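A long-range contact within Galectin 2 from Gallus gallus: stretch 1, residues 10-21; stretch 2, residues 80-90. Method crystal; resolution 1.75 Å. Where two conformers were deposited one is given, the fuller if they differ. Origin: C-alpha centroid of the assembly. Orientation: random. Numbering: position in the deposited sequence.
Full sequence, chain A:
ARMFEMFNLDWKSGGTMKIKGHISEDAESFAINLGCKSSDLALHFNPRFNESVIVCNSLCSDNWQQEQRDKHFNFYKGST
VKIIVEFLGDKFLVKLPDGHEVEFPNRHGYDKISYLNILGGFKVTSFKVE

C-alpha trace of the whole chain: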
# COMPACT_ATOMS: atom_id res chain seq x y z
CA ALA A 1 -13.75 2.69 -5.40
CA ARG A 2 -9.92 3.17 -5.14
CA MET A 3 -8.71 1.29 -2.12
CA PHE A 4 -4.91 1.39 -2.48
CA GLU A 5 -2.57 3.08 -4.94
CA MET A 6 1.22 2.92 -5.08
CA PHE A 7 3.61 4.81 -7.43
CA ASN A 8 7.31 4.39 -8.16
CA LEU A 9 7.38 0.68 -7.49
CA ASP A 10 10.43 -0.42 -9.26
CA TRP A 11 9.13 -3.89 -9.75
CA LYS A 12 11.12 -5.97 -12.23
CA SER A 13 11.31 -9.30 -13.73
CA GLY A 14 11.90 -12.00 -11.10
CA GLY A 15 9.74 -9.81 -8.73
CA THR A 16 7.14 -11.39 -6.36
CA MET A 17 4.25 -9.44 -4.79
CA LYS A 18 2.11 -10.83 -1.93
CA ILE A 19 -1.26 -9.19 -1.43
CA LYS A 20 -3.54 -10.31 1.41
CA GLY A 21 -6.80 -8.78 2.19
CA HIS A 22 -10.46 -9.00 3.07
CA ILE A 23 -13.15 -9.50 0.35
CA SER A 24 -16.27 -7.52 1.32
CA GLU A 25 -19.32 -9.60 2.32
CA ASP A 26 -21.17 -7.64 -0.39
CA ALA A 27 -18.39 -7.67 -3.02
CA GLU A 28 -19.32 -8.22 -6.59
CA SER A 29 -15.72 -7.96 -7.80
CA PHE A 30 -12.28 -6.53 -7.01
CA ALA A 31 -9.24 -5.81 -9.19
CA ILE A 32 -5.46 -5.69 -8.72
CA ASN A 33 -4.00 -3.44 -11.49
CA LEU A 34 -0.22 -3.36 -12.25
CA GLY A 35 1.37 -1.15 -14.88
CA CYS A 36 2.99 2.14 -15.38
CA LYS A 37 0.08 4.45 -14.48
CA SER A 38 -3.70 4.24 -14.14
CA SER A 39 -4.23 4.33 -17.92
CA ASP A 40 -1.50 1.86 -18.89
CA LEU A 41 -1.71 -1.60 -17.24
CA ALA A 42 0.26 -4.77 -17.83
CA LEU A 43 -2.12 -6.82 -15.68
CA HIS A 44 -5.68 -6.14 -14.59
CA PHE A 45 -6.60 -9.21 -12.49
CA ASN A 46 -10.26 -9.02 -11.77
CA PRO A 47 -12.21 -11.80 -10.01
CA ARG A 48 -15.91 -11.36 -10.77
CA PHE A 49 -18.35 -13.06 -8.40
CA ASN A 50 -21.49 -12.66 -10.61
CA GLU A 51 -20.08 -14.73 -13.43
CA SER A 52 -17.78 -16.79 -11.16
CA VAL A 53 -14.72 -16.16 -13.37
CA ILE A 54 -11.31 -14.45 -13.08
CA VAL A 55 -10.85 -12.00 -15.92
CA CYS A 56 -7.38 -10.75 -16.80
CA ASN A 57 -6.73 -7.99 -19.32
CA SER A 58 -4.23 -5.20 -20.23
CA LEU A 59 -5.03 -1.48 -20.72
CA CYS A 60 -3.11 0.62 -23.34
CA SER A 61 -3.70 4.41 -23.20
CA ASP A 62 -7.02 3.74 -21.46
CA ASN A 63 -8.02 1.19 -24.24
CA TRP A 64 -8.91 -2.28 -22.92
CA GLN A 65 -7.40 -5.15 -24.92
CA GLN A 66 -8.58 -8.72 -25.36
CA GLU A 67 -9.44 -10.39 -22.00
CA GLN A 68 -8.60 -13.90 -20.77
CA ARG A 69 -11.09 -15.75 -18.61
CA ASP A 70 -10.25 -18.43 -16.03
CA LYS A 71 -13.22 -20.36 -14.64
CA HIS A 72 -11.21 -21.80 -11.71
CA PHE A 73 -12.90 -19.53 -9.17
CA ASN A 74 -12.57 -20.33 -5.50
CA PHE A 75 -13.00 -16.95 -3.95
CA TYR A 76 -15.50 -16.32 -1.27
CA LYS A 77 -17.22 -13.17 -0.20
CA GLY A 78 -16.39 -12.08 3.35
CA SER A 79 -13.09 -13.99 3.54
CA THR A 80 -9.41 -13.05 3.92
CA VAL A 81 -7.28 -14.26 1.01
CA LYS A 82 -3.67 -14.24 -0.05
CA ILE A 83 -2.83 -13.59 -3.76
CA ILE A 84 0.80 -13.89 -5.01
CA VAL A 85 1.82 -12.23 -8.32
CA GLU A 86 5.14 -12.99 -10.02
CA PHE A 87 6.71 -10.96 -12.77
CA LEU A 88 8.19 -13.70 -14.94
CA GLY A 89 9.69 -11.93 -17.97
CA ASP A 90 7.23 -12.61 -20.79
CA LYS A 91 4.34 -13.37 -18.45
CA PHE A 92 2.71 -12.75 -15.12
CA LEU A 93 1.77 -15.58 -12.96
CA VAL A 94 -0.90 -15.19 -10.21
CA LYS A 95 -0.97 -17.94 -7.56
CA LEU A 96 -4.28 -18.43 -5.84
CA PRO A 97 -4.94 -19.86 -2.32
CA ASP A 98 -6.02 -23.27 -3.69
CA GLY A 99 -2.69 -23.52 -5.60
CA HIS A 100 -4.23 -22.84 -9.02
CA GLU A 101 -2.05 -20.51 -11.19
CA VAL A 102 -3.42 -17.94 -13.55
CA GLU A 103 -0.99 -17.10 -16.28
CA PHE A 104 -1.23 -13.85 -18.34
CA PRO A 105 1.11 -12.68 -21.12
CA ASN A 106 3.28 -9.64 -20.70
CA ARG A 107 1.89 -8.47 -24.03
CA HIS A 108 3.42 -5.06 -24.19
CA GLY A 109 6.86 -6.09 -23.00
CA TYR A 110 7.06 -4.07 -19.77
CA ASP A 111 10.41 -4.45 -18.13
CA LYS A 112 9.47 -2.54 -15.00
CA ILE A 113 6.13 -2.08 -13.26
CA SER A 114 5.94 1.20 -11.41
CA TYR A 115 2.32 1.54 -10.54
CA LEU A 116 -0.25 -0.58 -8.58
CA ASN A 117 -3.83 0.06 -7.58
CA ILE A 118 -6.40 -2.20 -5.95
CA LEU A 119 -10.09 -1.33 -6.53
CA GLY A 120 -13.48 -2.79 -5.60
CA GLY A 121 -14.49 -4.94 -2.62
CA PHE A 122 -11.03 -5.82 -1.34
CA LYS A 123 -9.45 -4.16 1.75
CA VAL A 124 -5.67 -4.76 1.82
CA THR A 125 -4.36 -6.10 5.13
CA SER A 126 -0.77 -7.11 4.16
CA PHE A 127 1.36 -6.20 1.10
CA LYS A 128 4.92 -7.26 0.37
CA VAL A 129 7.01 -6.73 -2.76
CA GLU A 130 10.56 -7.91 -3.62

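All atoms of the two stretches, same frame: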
# COMPACT_ATOMS: atom_id res chain seq x y z
N ASP A 10 9.36 -0.35 -8.34
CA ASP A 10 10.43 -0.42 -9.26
C ASP A 10 10.43 -1.89 -9.36
O ASP A 10 11.40 -2.55 -9.03
CB ASP A 10 11.70 0.16 -8.56
CG ASP A 10 12.98 -0.12 -9.34
OD1 ASP A 10 12.91 -0.43 -10.53
OD2 ASP A 10 14.07 -0.03 -8.75
N TRP A 11 9.27 -2.46 -9.78
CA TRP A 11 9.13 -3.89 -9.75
C TRP A 11 9.56 -4.48 -11.08
O TRP A 11 9.04 -4.10 -12.14
CB TRP A 11 7.65 -4.29 -9.53
CG TRP A 11 7.43 -5.71 -9.02
CD1 TRP A 11 8.08 -6.33 -8.01
CD2 TRP A 11 6.41 -6.60 -9.44
NE1 TRP A 11 7.59 -7.56 -7.81
CE2 TRP A 11 6.53 -7.76 -8.66
CE3 TRP A 11 5.39 -6.53 -10.42
CZ2 TRP A 11 5.70 -8.86 -8.82
CZ3 TRP A 11 4.55 -7.65 -10.58
CH2 TRP A 11 4.70 -8.78 -9.78
N LYS A 12 10.50 -5.43 -11.02
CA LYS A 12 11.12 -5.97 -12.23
C LYS A 12 11.00 -7.45 -12.34
O LYS A 12 10.63 -8.21 -11.41
CB LYS A 12 12.65 -5.61 -12.24
CG LYS A 12 12.95 -4.14 -12.60
CD LYS A 12 14.43 -3.94 -12.97
CE LYS A 12 14.64 -2.75 -13.91
NZ LYS A 12 14.62 -1.44 -13.21
N SER A 13 11.43 -7.94 -13.49
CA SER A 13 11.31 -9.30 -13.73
C SER A 13 12.02 -10.14 -12.67
O SER A 13 13.09 -9.75 -12.15
CB SER A 13 11.85 -9.52 -15.15
OG SER A 13 11.29 -10.67 -15.64
N GLY A 14 11.43 -11.25 -12.29
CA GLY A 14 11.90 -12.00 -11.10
C GLY A 14 11.16 -11.55 -9.80
O GLY A 14 11.18 -12.28 -8.77
N GLY A 15 10.50 -10.40 -9.88
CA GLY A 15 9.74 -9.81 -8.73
C GLY A 15 8.60 -10.69 -8.24
O GLY A 15 8.01 -11.43 -9.01
N THR A 16 8.25 -10.60 -6.94
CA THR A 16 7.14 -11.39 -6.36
C THR A 16 6.39 -10.32 -5.56
O THR A 16 7.02 -9.45 -4.96
CB THR A 16 7.63 -12.44 -5.37
OG1 THR A 16 8.40 -13.39 -6.07
CG2 THR A 16 6.47 -13.25 -4.78
N MET A 17 5.06 -10.35 -5.60
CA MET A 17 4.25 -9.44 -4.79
C MET A 17 3.19 -10.29 -4.08
O MET A 17 2.60 -11.21 -4.69
CB MET A 17 3.57 -8.46 -5.73
CG MET A 17 2.73 -7.41 -5.06
SD MET A 17 2.06 -6.32 -6.39
CE MET A 17 3.52 -5.39 -6.91
N LYS A 18 3.03 -10.04 -2.77
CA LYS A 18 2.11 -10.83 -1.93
C LYS A 18 1.08 -9.83 -1.44
O LYS A 18 1.42 -8.79 -0.83
CB LYS A 18 2.91 -11.49 -0.78
CG LYS A 18 3.89 -12.51 -1.39
CD LYS A 18 4.91 -13.05 -0.37
CE LYS A 18 6.21 -13.49 -1.09
NZ LYS A 18 7.24 -13.89 -0.10
N ILE A 19 -0.20 -10.10 -1.78
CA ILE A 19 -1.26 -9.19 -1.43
C ILE A 19 -2.26 -10.01 -0.60
O ILE A 19 -2.83 -10.96 -1.13
CB ILE A 19 -1.96 -8.68 -2.70
CG1 ILE A 19 -1.01 -7.71 -3.43
CG2 ILE A 19 -3.24 -7.87 -2.35
CD1 ILE A 19 -1.38 -7.39 -4.88
N LYS A 20 -2.51 -9.63 0.62
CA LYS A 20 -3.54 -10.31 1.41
C LYS A 20 -4.55 -9.33 1.74
O LYS A 20 -4.25 -8.16 2.02
CB LYS A 20 -3.06 -10.83 2.78
CG LYS A 20 -2.03 -11.89 2.76
CD LYS A 20 -1.78 -12.29 4.25
CE LYS A 20 -2.74 -13.37 4.69
NZ LYS A 20 -2.20 -14.01 5.96
N GLY A 21 -5.82 -9.75 1.80
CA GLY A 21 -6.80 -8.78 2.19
C GLY A 21 -8.16 -9.40 2.33
O GLY A 21 -8.32 -10.63 2.13
N THR A 80 -10.75 -13.69 4.06
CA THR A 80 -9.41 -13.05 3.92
C THR A 80 -8.62 -13.96 3.03
O THR A 80 -8.72 -15.18 3.20
CB THR A 80 -8.71 -12.96 5.27
OG1 THR A 80 -9.37 -11.98 6.03
CG2 THR A 80 -7.19 -12.54 5.16
N VAL A 81 -7.97 -13.42 2.00
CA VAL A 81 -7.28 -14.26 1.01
C VAL A 81 -5.91 -13.71 0.72
O VAL A 81 -5.69 -12.51 0.86
CB VAL A 81 -7.98 -14.36 -0.36
CG1 VAL A 81 -9.27 -15.12 -0.21
CG2 VAL A 81 -8.23 -13.00 -1.03
N LYS A 82 -5.00 -14.62 0.33
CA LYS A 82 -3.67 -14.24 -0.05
C LYS A 82 -3.50 -14.49 -1.54
O LYS A 82 -3.79 -15.59 -1.99
CB LYS A 82 -2.64 -15.05 0.70
CG LYS A 82 -1.23 -14.68 0.19
CD LYS A 82 -0.15 -15.20 1.14
CE LYS A 82 -0.01 -16.71 0.98
NZ LYS A 82 1.01 -17.16 1.99
N ILE A 83 -3.07 -13.48 -2.29
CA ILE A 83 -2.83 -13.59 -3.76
C ILE A 83 -1.30 -13.33 -3.99
O ILE A 83 -0.79 -12.35 -3.50
CB ILE A 83 -3.70 -12.55 -4.47
CG1 ILE A 83 -5.19 -12.95 -4.29
CG2 ILE A 83 -3.43 -12.57 -5.96
CD1 ILE A 83 -6.27 -11.91 -4.53
N ILE A 84 -0.63 -14.16 -4.77
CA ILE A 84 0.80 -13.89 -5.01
C ILE A 84 0.96 -13.64 -6.51
O ILE A 84 0.40 -14.43 -7.28
CB ILE A 84 1.61 -15.11 -4.66
CG1 ILE A 84 1.50 -15.28 -3.14
CG2 ILE A 84 3.10 -14.88 -5.06
CD1 ILE A 84 2.03 -16.55 -2.52
N VAL A 85 1.59 -12.55 -6.89
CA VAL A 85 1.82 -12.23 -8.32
C VAL A 85 3.32 -12.34 -8.54
O VAL A 85 4.10 -11.82 -7.72
CB VAL A 85 1.42 -10.81 -8.65
CG1 VAL A 85 1.49 -10.64 -10.19
CG2 VAL A 85 -0.04 -10.52 -8.17
N GLU A 86 3.72 -12.97 -9.65
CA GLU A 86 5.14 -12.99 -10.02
C GLU A 86 5.34 -12.45 -11.40
O GLU A 86 4.48 -12.72 -12.30
CB GLU A 86 5.58 -14.40 -9.97
CG GLU A 86 5.87 -14.70 -8.53
CD GLU A 86 5.83 -16.15 -8.26
OE1 GLU A 86 5.53 -16.89 -9.21
OE2 GLU A 86 6.09 -16.52 -7.07
N PHE A 87 6.39 -11.64 -11.54
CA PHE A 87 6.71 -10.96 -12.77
C PHE A 87 7.75 -11.88 -13.44
O PHE A 87 8.92 -11.95 -12.99
CB PHE A 87 7.26 -9.57 -12.43
CG PHE A 87 7.51 -8.67 -13.63
CD1 PHE A 87 7.60 -9.19 -14.93
CD2 PHE A 87 7.75 -7.33 -13.42
CE1 PHE A 87 7.86 -8.37 -16.01
CE2 PHE A 87 7.99 -6.47 -14.52
CZ PHE A 87 8.07 -7.01 -15.80
N LEU A 88 7.30 -12.69 -14.40
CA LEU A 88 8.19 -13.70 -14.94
C LEU A 88 8.57 -13.40 -16.41
O LEU A 88 8.24 -14.16 -17.31
CB LEU A 88 7.60 -15.10 -14.74
CG LEU A 88 7.39 -15.52 -13.29
CD1 LEU A 88 6.81 -16.90 -13.28
CD2 LEU A 88 8.66 -15.51 -12.48
N GLY A 89 9.21 -12.25 -16.64
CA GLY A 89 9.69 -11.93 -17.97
C GLY A 89 8.55 -11.70 -18.91
O GLY A 89 7.95 -10.63 -18.88
N ASP A 90 8.24 -12.71 -19.73
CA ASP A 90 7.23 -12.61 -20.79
C ASP A 90 5.80 -12.88 -20.28
O ASP A 90 4.84 -12.85 -21.05
CB ASP A 90 7.55 -13.56 -21.96
CG ASP A 90 7.27 -15.01 -21.64
OD1 ASP A 90 7.41 -15.40 -20.47
OD2 ASP A 90 6.91 -15.78 -22.56

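Strands 16-21 and 80-88 run antiparallel, their N-to-C directions 165° apart, and the backbone satisfies most of the polar demand between them. Three residue pairs bond reciprocally. Met 17 N reaches Val 85 O at 2.8 Å (N-H...O angle 158°), and Val 85 N returns to Met 17 O at 2.8 Å (163°). Ile 19 N to Ile 83 O (2.9 Å) and Ile 83 N to Ile 19 O (2.8 Å) are straighter, at 170° and 173°. Gly 21 N to Val 81 O (2.9 Å) and Val 81 N to Gly 21 O (2.8 Å) complete the series. Some of these carbonyls also receive CA-H contacts, as where Lys 20 CA lies 3.1 Å from Val 81 O.

Beyond the paired strands, a type II turn from Lys 12 to Gly 15, closed by Gly 15 N to Lys 12 O (2.7 Å), continues the pairing: Phe 87 N donates to Gly 15 O (3.0 Å, 171°), while Phe 87 O accepts from Gly 14 N (2.7 Å, 151°). Gly 89 N to Ser 13 OG is short, 2.8 Å, but its 119° angle makes it weak.

Trp 11 NE1 bonds weakly to Thr 16 O (3.5 Å, 137°) and is also bonded elsewhere in the structure. Phe 87 CB sits 3.8 Å from the centroid of the Trp 11 six-membered ring, 13° off its normal, a CH-pi contact over the face.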